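Polyketide synthase associated protein 5 (Mycobacterium tuberculosis, PDB 1Q9J) probably catalyses the esterification of phthiocerol, phthiodiolone and phenolphthiocerol with mycocerosic acids, the final step in making the dimycocerosate lipids of the tubercle bacillus. Local coordinates at residues K9-E14 with P161-A166; A169-R174 with V271-V276; P261-V266 with P339-C344; D267-L272 with T282-A287. One frame throughout, in Å; residues are numbered along the deposited sequence.

Contact 1. Residues K9-E14 with P161-A166; sequences KLSHSE and PLSMEA
Ser11 and Ser163 press their side chains together at the centre of this contact, where the turn leading into helix 12-19 meets the start of helix 164-170. Ser163, the buried N-cap residue of the second helix, sets its CB 3.2 Å from Ser11 OG, while the carboxylate of buried Glu14 closes over the same methylene, with OE1 3.5 Å from Ser163 CB. Ser11 N donates a straight bond to Glu14 OE1 (2.9 Å), using the lone pair anti to the other oxygen, and outside the segments Arg8 holds OE2 in a salt bridge. The looser part lies toward solvent. There the bend at chi2 (-77°) brings Glu165 CD back toward the first segment, and exposed His12 turns its ring away. The one hydrogen bond between the segments, Ser11 OG to Glu165 OE1 (2.8 Å), comes from above the carboxylate plane and ties the turn to the first turn of helix 164-170. The Glu14 side chain lies about 8 Å from that of His124, the probable proton acceptor. Around them, Leu10 leans on Trp65 of strand 65-69, Ser13 touches His326, and Leu162 makes backbone bonds to Glu280 and Thr282, which bring the start of helix 164-170 close to strand 285-292.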
# COMPACT_ATOMS: atom_id res chain seq x y z
N LYS A 9 -20.03 -11.39 -2.51
CA LYS A 9 -18.93 -12.24 -2.90
C LYS A 9 -17.79 -11.29 -3.28
O LYS A 9 -18.04 -10.13 -3.65
CB LYS A 9 -19.37 -13.10 -4.09
CG LYS A 9 -18.71 -14.48 -4.22
CD LYS A 9 -19.56 -15.41 -5.11
CE LYS A 9 -18.93 -16.78 -5.35
NZ LYS A 9 -17.76 -16.71 -6.27
N LEU A 10 -16.53 -11.72 -3.16
CA LEU A 10 -15.42 -10.84 -3.53
C LEU A 10 -15.27 -10.85 -5.04
O LEU A 10 -15.52 -11.86 -5.67
CB LEU A 10 -14.10 -11.29 -2.93
CG LEU A 10 -13.86 -11.17 -1.44
CD1 LEU A 10 -12.52 -11.83 -1.14
CD2 LEU A 10 -13.85 -9.71 -1.00
N SER A 11 -14.83 -9.72 -5.59
CA SER A 11 -14.62 -9.57 -7.02
C SER A 11 -13.26 -10.18 -7.35
O SER A 11 -12.36 -10.16 -6.51
CB SER A 11 -14.62 -8.09 -7.39
OG SER A 11 -13.37 -7.49 -7.08
N HIS A 12 -13.10 -10.69 -8.56
CA HIS A 12 -11.84 -11.34 -8.95
C HIS A 12 -10.60 -10.53 -8.58
O HIS A 12 -9.54 -11.10 -8.27
CB HIS A 12 -11.86 -11.66 -10.45
CG HIS A 12 -12.85 -12.72 -10.82
ND1 HIS A 12 -14.21 -12.49 -10.85
CD2 HIS A 12 -12.69 -14.03 -11.12
CE1 HIS A 12 -14.84 -13.62 -11.15
NE2 HIS A 12 -13.94 -14.57 -11.32
N SER A 13 -10.74 -9.22 -8.58
CA SER A 13 -9.63 -8.34 -8.23
C SER A 13 -9.28 -8.43 -6.74
O SER A 13 -8.12 -8.30 -6.35
CB SER A 13 -10.03 -6.91 -8.63
OG SER A 13 -9.27 -5.93 -7.96
N GLU A 14 -10.28 -8.68 -5.90
CA GLU A 14 -10.08 -8.77 -4.46
C GLU A 14 -9.58 -10.14 -3.99
O GLU A 14 -8.86 -10.24 -2.99
CB GLU A 14 -11.40 -8.41 -3.77
CG GLU A 14 -11.97 -7.14 -4.37
CD GLU A 14 -13.29 -6.70 -3.77
OE1 GLU A 14 -14.27 -7.46 -3.87
OE2 GLU A 14 -13.31 -5.57 -3.21
N PRO A 161 -18.37 -0.79 0.49
CA PRO A 161 -17.59 -0.16 -0.58
C PRO A 161 -17.50 -1.04 -1.82
O PRO A 161 -17.51 -2.25 -1.71
CB PRO A 161 -16.22 0.12 0.07
CG PRO A 161 -16.24 -0.60 1.38
CD PRO A 161 -17.67 -0.75 1.78
N LEU A 162 -17.45 -0.42 -3.00
CA LEU A 162 -17.42 -1.18 -4.25
C LEU A 162 -16.08 -1.82 -4.59
O LEU A 162 -15.01 -1.37 -4.16
CB LEU A 162 -17.82 -0.27 -5.40
CG LEU A 162 -19.14 0.47 -5.29
CD1 LEU A 162 -19.16 1.64 -6.23
CD2 LEU A 162 -20.25 -0.48 -5.56
N SER A 163 -16.17 -2.89 -5.37
CA SER A 163 -14.98 -3.58 -5.86
C SER A 163 -14.64 -2.84 -7.17
O SER A 163 -15.49 -2.16 -7.75
CB SER A 163 -15.28 -5.04 -6.18
OG SER A 163 -16.30 -5.16 -7.15
N MET A 164 -13.40 -2.97 -7.62
CA MET A 164 -12.98 -2.30 -8.85
C MET A 164 -13.89 -2.65 -10.03
O MET A 164 -14.35 -1.75 -10.73
CB MET A 164 -11.53 -2.66 -9.19
CG MET A 164 -10.99 -1.92 -10.41
SD MET A 164 -9.29 -2.39 -10.76
CE MET A 164 -8.43 -0.99 -10.11
N GLU A 165 -14.15 -3.94 -10.25
CA GLU A 165 -15.03 -4.27 -11.36
C GLU A 165 -16.43 -3.70 -11.17
O GLU A 165 -17.21 -3.64 -12.11
CB GLU A 165 -15.11 -5.77 -11.62
CG GLU A 165 -14.73 -6.65 -10.47
CD GLU A 165 -13.23 -6.73 -10.28
OE1 GLU A 165 -12.72 -6.03 -9.37
OE2 GLU A 165 -12.56 -7.48 -11.03
N ALA A 166 -16.77 -3.30 -9.95
CA ALA A 166 -18.08 -2.72 -9.73
C ALA A 166 -18.00 -1.27 -10.22
O ALA A 166 -18.87 -0.79 -10.96
CB ALA A 166 -18.44 -2.76 -8.27

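Contact 2. Residues A169-R174 with V271-V276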
# COMPACT_ATOMS: atom_id res chain seq x y z
N ALA A 169 -18.04 -1.13 -13.95
CA ALA A 169 -19.36 -1.43 -14.47
C ALA A 169 -20.28 -0.20 -14.38
O ALA A 169 -21.02 0.07 -15.31
CB ALA A 169 -19.97 -2.62 -13.72
N GLN A 170 -20.24 0.54 -13.27
CA GLN A 170 -21.10 1.72 -13.15
C GLN A 170 -20.83 2.66 -14.32
O GLN A 170 -21.74 3.33 -14.80
CB GLN A 170 -20.83 2.49 -11.85
CG GLN A 170 -21.18 1.74 -10.58
CD GLN A 170 -21.13 2.63 -9.35
OE1 GLN A 170 -20.22 3.44 -9.18
NE2 GLN A 170 -22.11 2.46 -8.47
N ARG A 171 -19.57 2.71 -14.74
CA ARG A 171 -19.18 3.55 -15.87
C ARG A 171 -19.29 2.69 -17.11
O ARG A 171 -19.87 1.60 -17.08
CB ARG A 171 -17.75 4.04 -15.71
CG ARG A 171 -17.59 5.19 -14.71
CD ARG A 171 -16.62 4.80 -13.61
NE ARG A 171 -17.19 5.02 -12.27
CZ ARG A 171 -17.09 6.17 -11.63
NH1 ARG A 171 -16.45 7.18 -12.21
NH2 ARG A 171 -17.60 6.29 -10.43
N GLY A 172 -18.74 3.16 -18.22
CA GLY A 172 -18.82 2.37 -19.43
C GLY A 172 -17.99 1.10 -19.31
O GLY A 172 -18.49 -0.01 -19.55
N ILE A 173 -16.74 1.28 -18.91
CA ILE A 173 -15.77 0.20 -18.76
C ILE A 173 -16.40 -1.16 -18.46
O ILE A 173 -16.97 -1.38 -17.39
CB ILE A 173 -14.73 0.56 -17.68
CG1 ILE A 173 -14.50 2.08 -17.67
CG2 ILE A 173 -13.42 -0.12 -18.00
CD1 ILE A 173 -13.59 2.57 -16.57
N ARG A 174 -16.28 -2.07 -19.42
CA ARG A 174 -16.82 -3.43 -19.30
C ARG A 174 -15.79 -4.42 -18.78
O ARG A 174 -16.02 -5.10 -17.79
CB ARG A 174 -17.39 -3.93 -20.65
CG ARG A 174 -16.65 -3.45 -21.90
CD ARG A 174 -17.01 -2.00 -22.20
NE ARG A 174 -16.07 -1.39 -23.13
CZ ARG A 174 -15.94 -0.07 -23.31
NH1 ARG A 174 -16.70 0.77 -22.62
NH2 ARG A 174 -15.05 0.39 -24.17
N VAL A 271 -8.63 9.48 -11.71
CA VAL A 271 -8.56 9.26 -13.14
C VAL A 271 -9.95 9.12 -13.78
O VAL A 271 -10.36 9.94 -14.61
CB VAL A 271 -7.71 7.99 -13.42
CG1 VAL A 271 -7.99 7.45 -14.81
CG2 VAL A 271 -6.22 8.34 -13.29
N LEU A 272 -10.68 8.09 -13.35
CA LEU A 272 -12.01 7.78 -13.86
C LEU A 272 -13.05 8.88 -13.85
O LEU A 272 -12.87 9.94 -13.25
CB LEU A 272 -12.59 6.60 -13.08
CG LEU A 272 -11.80 5.30 -13.07
CD1 LEU A 272 -12.62 4.28 -12.31
CD2 LEU A 272 -11.51 4.83 -14.48
N ALA A 273 -14.15 8.55 -14.52
CA ALA A 273 -15.34 9.38 -14.69
C ALA A 273 -15.74 9.97 -13.35
O ALA A 273 -14.86 10.24 -12.52
CB ALA A 273 -16.46 8.55 -15.27
N PRO A 274 -17.06 10.14 -13.08
CA PRO A 274 -17.30 10.71 -11.75
C PRO A 274 -16.31 10.09 -10.78
O PRO A 274 -16.23 8.87 -10.63
CB PRO A 274 -18.75 10.34 -11.46
CG PRO A 274 -18.95 9.11 -12.24
CD PRO A 274 -18.26 9.41 -13.53
N PRO A 275 -15.47 10.94 -10.19
CA PRO A 275 -14.45 10.51 -9.24
C PRO A 275 -15.04 9.56 -8.21
O PRO A 275 -16.25 9.56 -7.97
CB PRO A 275 -13.95 11.82 -8.64
CG PRO A 275 -15.05 12.79 -8.93
CD PRO A 275 -15.49 12.40 -10.29
N VAL A 276 -14.18 8.73 -7.64
CA VAL A 276 -14.58 7.78 -6.63
C VAL A 276 -13.89 8.22 -5.37
O VAL A 276 -12.77 8.75 -5.44
CB VAL A 276 -14.12 6.38 -7.02
CG1 VAL A 276 -14.50 5.40 -5.94
CG2 VAL A 276 -14.75 5.99 -8.36
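The guanidinium of Arg171 lies between two apolar groups, Val276 CG2 over one face and Pro274 CG over the opposite one, while the backbone carbon of Ala273 and the carbonyl oxygen of Pro275 lie at its edge, near the plane. It illustrates a flat cationic group used to fasten an irregular loop to the end of a helix: Arg171 follows directly on helix 164-170, and the proline-bearing loop joins strands 260-267 and 285-292. Arg171 and Pro274 meet tip to tip. Both terminal nitrogens point at Pro274 O, but the NH1 distance is too short to be trusted at this resolution, and the bond from NH2 (2.9 Å) is weak, its angle at the hydrogen only 123°. The site is better read as a guanidinium directed at one carbonyl than as a precise pair of bonds. The arginine chain passes Ala273 with CG 3.6 Å from its CB, and NE makes a further weak bond to Val167 O in the preceding helix. This is a surface contact, and Arg171 also touches a crystal neighbour. Deeper in, Leu272 packs on Val167 and Leu168 and Val276 on Val167, so the helix flank carries the apolar part of the join. Ile173 extends that patch beyond the helix, its CD1 3.7 Å from Leu272 CD2.

Contact 3. Residues P261-V266 with P339-C344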
# COMPACT_ATOMS: atom_id res chain seq x y z
N PRO A 261 11.11 -5.33 -16.63
CA PRO A 261 9.68 -5.01 -16.56
C PRO A 261 9.34 -4.30 -15.25
O PRO A 261 9.65 -4.80 -14.17
CB PRO A 261 9.01 -6.38 -16.68
CG PRO A 261 10.04 -7.30 -16.09
CD PRO A 261 11.32 -6.78 -16.66
N TYR A 262 8.72 -3.13 -15.35
CA TYR A 262 8.37 -2.35 -14.17
C TYR A 262 6.86 -2.16 -14.03
O TYR A 262 6.13 -2.08 -15.03
CB TYR A 262 9.08 -0.99 -14.25
CG TYR A 262 8.82 -0.06 -13.08
CD1 TYR A 262 8.80 -0.53 -11.77
CD2 TYR A 262 8.66 1.31 -13.29
CE1 TYR A 262 8.62 0.35 -10.70
CE2 TYR A 262 8.48 2.19 -12.24
CZ TYR A 262 8.46 1.71 -10.94
OH TYR A 262 8.26 2.61 -9.91
N VAL A 263 6.37 -2.14 -12.80
CA VAL A 263 4.95 -1.96 -12.55
C VAL A 263 4.72 -1.18 -11.26
O VAL A 263 5.37 -1.44 -10.25
CB VAL A 263 4.21 -3.31 -12.43
CG1 VAL A 263 2.72 -3.05 -12.25
CG2 VAL A 263 4.46 -4.18 -13.64
N TYR A 264 3.82 -0.21 -11.32
CA TYR A 264 3.50 0.57 -10.13
C TYR A 264 2.01 0.89 -10.12
O TYR A 264 1.32 0.78 -11.15
CB TYR A 264 4.34 1.86 -10.06
CG TYR A 264 4.28 2.74 -11.28
CD1 TYR A 264 3.78 4.03 -11.21
CD2 TYR A 264 4.72 2.27 -12.51
CE1 TYR A 264 3.72 4.84 -12.34
CE2 TYR A 264 4.66 3.06 -13.65
CZ TYR A 264 4.16 4.35 -13.56
OH TYR A 264 4.09 5.12 -14.69
N PRO A 265 1.49 1.28 -8.95
CA PRO A 265 0.07 1.60 -8.78
C PRO A 265 -0.39 2.94 -9.34
O PRO A 265 0.39 3.89 -9.41
CB PRO A 265 -0.10 1.52 -7.27
CG PRO A 265 1.20 2.10 -6.78
CD PRO A 265 2.22 1.43 -7.67
N VAL A 266 -1.65 3.01 -9.77
CA VAL A 266 -2.26 4.25 -10.26
C VAL A 266 -3.69 4.30 -9.72
O VAL A 266 -4.56 3.53 -10.15
CB VAL A 266 -2.33 4.35 -11.81
CG1 VAL A 266 -3.09 5.62 -12.20
CG2 VAL A 266 -0.94 4.39 -12.41
N PRO A 339 11.17 -11.87 -17.30
CA PRO A 339 12.24 -11.51 -16.36
C PRO A 339 11.62 -11.01 -15.06
O PRO A 339 10.45 -10.62 -15.03
CB PRO A 339 13.00 -10.43 -17.12
CG PRO A 339 11.94 -9.80 -17.99
CD PRO A 339 11.19 -11.01 -18.49
N PRO A 340 12.40 -11.03 -13.96
CA PRO A 340 11.92 -10.58 -12.65
C PRO A 340 11.29 -9.19 -12.70
O PRO A 340 11.97 -8.21 -13.00
CB PRO A 340 13.19 -10.60 -11.81
CG PRO A 340 13.94 -11.73 -12.37
CD PRO A 340 13.78 -11.51 -13.87
N LEU A 341 10.00 -9.12 -12.39
CA LEU A 341 9.28 -7.86 -12.38
C LEU A 341 9.70 -7.05 -11.18
O LEU A 341 9.99 -7.60 -10.12
CB LEU A 341 7.77 -8.08 -12.32
CG LEU A 341 6.98 -8.19 -13.62
CD1 LEU A 341 7.44 -9.42 -14.38
CD2 LEU A 341 5.50 -8.29 -13.30
N VAL A 342 9.73 -5.74 -11.36
CA VAL A 342 10.10 -4.83 -10.28
C VAL A 342 8.84 -4.05 -9.91
O VAL A 342 8.32 -3.29 -10.73
CB VAL A 342 11.19 -3.85 -10.72
CG1 VAL A 342 11.62 -2.98 -9.55
CG2 VAL A 342 12.36 -4.62 -11.28
N PHE A 343 8.35 -4.26 -8.70
CA PHE A 343 7.17 -3.56 -8.22
C PHE A 343 7.55 -2.47 -7.25
O PHE A 343 8.34 -2.69 -6.34
CB PHE A 343 6.20 -4.51 -7.50
CG PHE A 343 5.52 -5.48 -8.39
CD1 PHE A 343 6.08 -6.71 -8.66
CD2 PHE A 343 4.30 -5.15 -8.99
CE1 PHE A 343 5.45 -7.63 -9.52
CE2 PHE A 343 3.65 -6.05 -9.85
CZ PHE A 343 4.23 -7.29 -10.11
N CYS A 344 7.00 -1.29 -7.46
CA CYS A 344 7.29 -0.20 -6.54
C CYS A 344 6.05 0.65 -6.33
O CYS A 344 5.41 1.09 -7.29
CB CYS A 344 8.45 0.64 -7.07
SG CYS A 344 8.79 2.05 -6.01
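Pro261 fits its ring against both Pro339 and Leu341: CD meets Pro339 CG at 3.4 Å, and CG meets Leu341 CD1 at 3.8 Å. From this apolar end the two strands run on together in parallel, 21° apart in direction, joined by a regular ladder in which Val342 N donates to Pro261 O, Val263 N to Val342 O and Cys344 N to Val263 O. Side chains of neighbouring residues then fit together on alternate faces. On the face of Tyr262 and Val342, the tyrosine ring leans across toward the other strand; with CG anti to its backbone N (chi1 -179°), its edge passes Val342 O and reaches Cys344, whose CB lies 3.6 Å from Tyr262 CE1 and 3.5 Å from Tyr262 OH. Cys344 thus fills the hollow beside the rim of the ring. On the other face, Val263 and Phe343 lie side by side and point the same way, Val263 CB resting 3.8 Å from Phe343 CE2. Helix 237-253 covers the first face through Ala242, Leu246 and Ile245, whereas Phe327 and Ala330 meet Phe343 on the second. Strand 342-345 also pairs with strand 378-384, which makes this parallel junction an interior part of a mixed sheet. Such a helix-covered mixed sheet is characteristic of each of the two related domains in the superfamily of CoA-dependent acyltransferases.

Contact 4. Residues D267-L272 with T282-A287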
# COMPACT_ATOMS: atom_id res chain seq x y z
N ASP A 267 -3.91 5.21 -8.78
CA ASP A 267 -5.23 5.35 -8.16
C ASP A 267 -6.25 5.88 -9.18
O ASP A 267 -6.26 7.06 -9.52
CB ASP A 267 -5.16 6.30 -6.95
CG ASP A 267 -6.29 6.07 -5.95
OD1 ASP A 267 -7.28 5.39 -6.31
OD2 ASP A 267 -6.19 6.56 -4.81
N LEU A 268 -7.10 4.99 -9.65
CA LEU A 268 -8.11 5.36 -10.61
C LEU A 268 -9.15 6.32 -10.01
O LEU A 268 -10.05 6.79 -10.71
CB LEU A 268 -8.80 4.10 -11.15
CG LEU A 268 -7.84 3.20 -11.95
CD1 LEU A 268 -8.57 2.04 -12.60
CD2 LEU A 268 -7.15 4.03 -13.01
N ARG A 269 -9.04 6.63 -8.73
CA ARG A 269 -10.00 7.52 -8.09
C ARG A 269 -9.97 8.93 -8.68
O ARG A 269 -11.01 9.57 -8.79
CB ARG A 269 -9.74 7.59 -6.59
CG ARG A 269 -10.14 6.34 -5.82
CD ARG A 269 -9.73 6.46 -4.34
NE ARG A 269 -10.18 5.31 -3.53
CZ ARG A 269 -9.64 4.10 -3.55
NH1 ARG A 269 -8.60 3.82 -4.32
NH2 ARG A 269 -10.14 3.13 -2.79
N PHE A 270 -8.79 9.42 -9.08
CA PHE A 270 -8.68 10.75 -9.67
C PHE A 270 -8.60 10.69 -11.18
O PHE A 270 -8.52 11.72 -11.85
CB PHE A 270 -7.45 11.46 -9.14
CG PHE A 270 -7.07 11.06 -7.75
CD1 PHE A 270 -6.35 9.88 -7.54
CD2 PHE A 270 -7.43 11.85 -6.65
CE1 PHE A 270 -5.99 9.51 -6.24
CE2 PHE A 270 -7.07 11.48 -5.36
CZ PHE A 270 -6.34 10.31 -5.15
N VAL A 271 -8.63 9.48 -11.71
CA VAL A 271 -8.56 9.26 -13.14
C VAL A 271 -9.95 9.12 -13.78
O VAL A 271 -10.36 9.94 -14.61
CB VAL A 271 -7.71 7.99 -13.42
CG1 VAL A 271 -7.99 7.45 -14.81
CG2 VAL A 271 -6.22 8.34 -13.29
N LEU A 272 -10.68 8.09 -13.35
CA LEU A 272 -12.01 7.78 -13.86
C LEU A 272 -13.05 8.88 -13.85
O LEU A 272 -12.87 9.94 -13.25
CB LEU A 272 -12.59 6.60 -13.08
CG LEU A 272 -11.80 5.30 -13.07
CD1 LEU A 272 -12.62 4.28 -12.31
CD2 LEU A 272 -11.51 4.83 -14.48
N THR A 282 -13.08 -0.57 -2.52
CA THR A 282 -12.16 -1.42 -1.77
C THR A 282 -10.74 -1.17 -2.25
O THR A 282 -9.89 -0.61 -1.56
CB THR A 282 -12.46 -2.90 -2.01
OG1 THR A 282 -13.65 -3.28 -1.30
CG2 THR A 282 -11.33 -3.74 -1.53
N ASN A 283 -10.52 -1.61 -3.47
CA ASN A 283 -9.23 -1.48 -4.09
C ASN A 283 -9.43 -0.88 -5.49
O ASN A 283 -10.11 -1.47 -6.33
CB ASN A 283 -8.57 -2.87 -4.14
CG ASN A 283 -8.13 -3.36 -2.75
OD1 ASN A 283 -7.17 -2.82 -2.18
ND2 ASN A 283 -8.82 -4.38 -2.21
N LEU A 284 -8.89 0.31 -5.71
CA LEU A 284 -9.03 0.94 -7.00
C LEU A 284 -7.67 1.43 -7.50
O LEU A 284 -7.50 2.59 -7.90
CB LEU A 284 -10.01 2.12 -6.92
CG LEU A 284 -10.64 2.55 -8.26
CD1 LEU A 284 -11.66 1.52 -8.73
CD2 LEU A 284 -11.30 3.90 -8.11
N LEU A 285 -6.67 0.56 -7.45
CA LEU A 285 -5.36 0.93 -7.92
C LEU A 285 -5.07 0.20 -9.22
O LEU A 285 -4.92 -1.02 -9.24
CB LEU A 285 -4.30 0.62 -6.87
CG LEU A 285 -4.47 1.37 -5.55
CD1 LEU A 285 -3.36 0.97 -4.61
CD2 LEU A 285 -4.48 2.88 -5.76
N GLY A 286 -5.01 0.96 -10.31
CA GLY A 286 -4.72 0.36 -11.59
C GLY A 286 -3.23 0.09 -11.65
O GLY A 286 -2.46 0.64 -10.86
N ALA A 287 -2.82 -0.76 -12.58
CA ALA A 287 -1.41 -1.08 -12.72
C ALA A 287 -0.87 -0.49 -14.01
O ALA A 287 -1.42 -0.70 -15.10
CB ALA A 287 -1.21 -2.59 -12.71
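Asp267 OD1, which lies beside Leu284 and Leu285, is gripped by two donors of Arg269 that approach from opposite faces of the carboxylate plane. The backbone N of Arg269 bonds to it over 3.2 Å, closing an Asx turn, and Arg269 NH1 completes a salt bridge to the same oxygen at 2.9 Å, on its syn side and nearly in the guanidinium plane. The chain of Arg269 is extended as far as NE, and chi4 (75°) sets CZ; Leu284 CB sits against one face of the guanidinium, 3.4 Å from NH1. The same group reaches beyond the contact: NH2 bonds to Pro278 O, and NH1 forms a salt bridge with Asp128 OD2, which also accepts from Leu284 N. Asp128 belongs to the HHxxxDG motif of these acyltransferases and probably has a structural role at the active site, so Arg269 and the backbone N of Leu284 probably help to position it. Between the two segments, Leu268 N donates to Leu284 O (3.0 Å) and Leu268 CB packs on Leu284 CG at 3.8 Å; Asp267 and Leu285 form a non-hydrogen-bonded antiparallel pair, with Leu285 CD2 3.5 Å from Asp267 CA. The type I turn from Asp267 to Phe270 leads the chain off strand 260-267; Leu268 and Leu284 meet Met164 of helix 164-170, Leu268 also rests on Ile320 of helix 319-322, and His130 of helix 129-148 touches Asp267 and Arg269.

Contacts 1, 2 and 4 cluster, with centres 10 to 14 Å apart, and contact 3 stands farther off, 17 Å from contact 4 and 25 Å from contact 2. Helix 164-170 carries one side of contacts 1 and 2, and contact 2 shares Val271 and Leu272 with contact 4. Contacts 3 and 4 lie in one sheet, where strands 260-267 and 285-292 are neighbours. Along the chain contact 1 closes first; contacts 2 and 3 then alternate their segments, and contact 4 falls wholly between the segments of contact 3. A continuous route therefore runs from helix 12-19 through helix 164-170 into the C-terminal sheet, passing close to His124, the probable proton acceptor, and Asp128, which probably organises the active site.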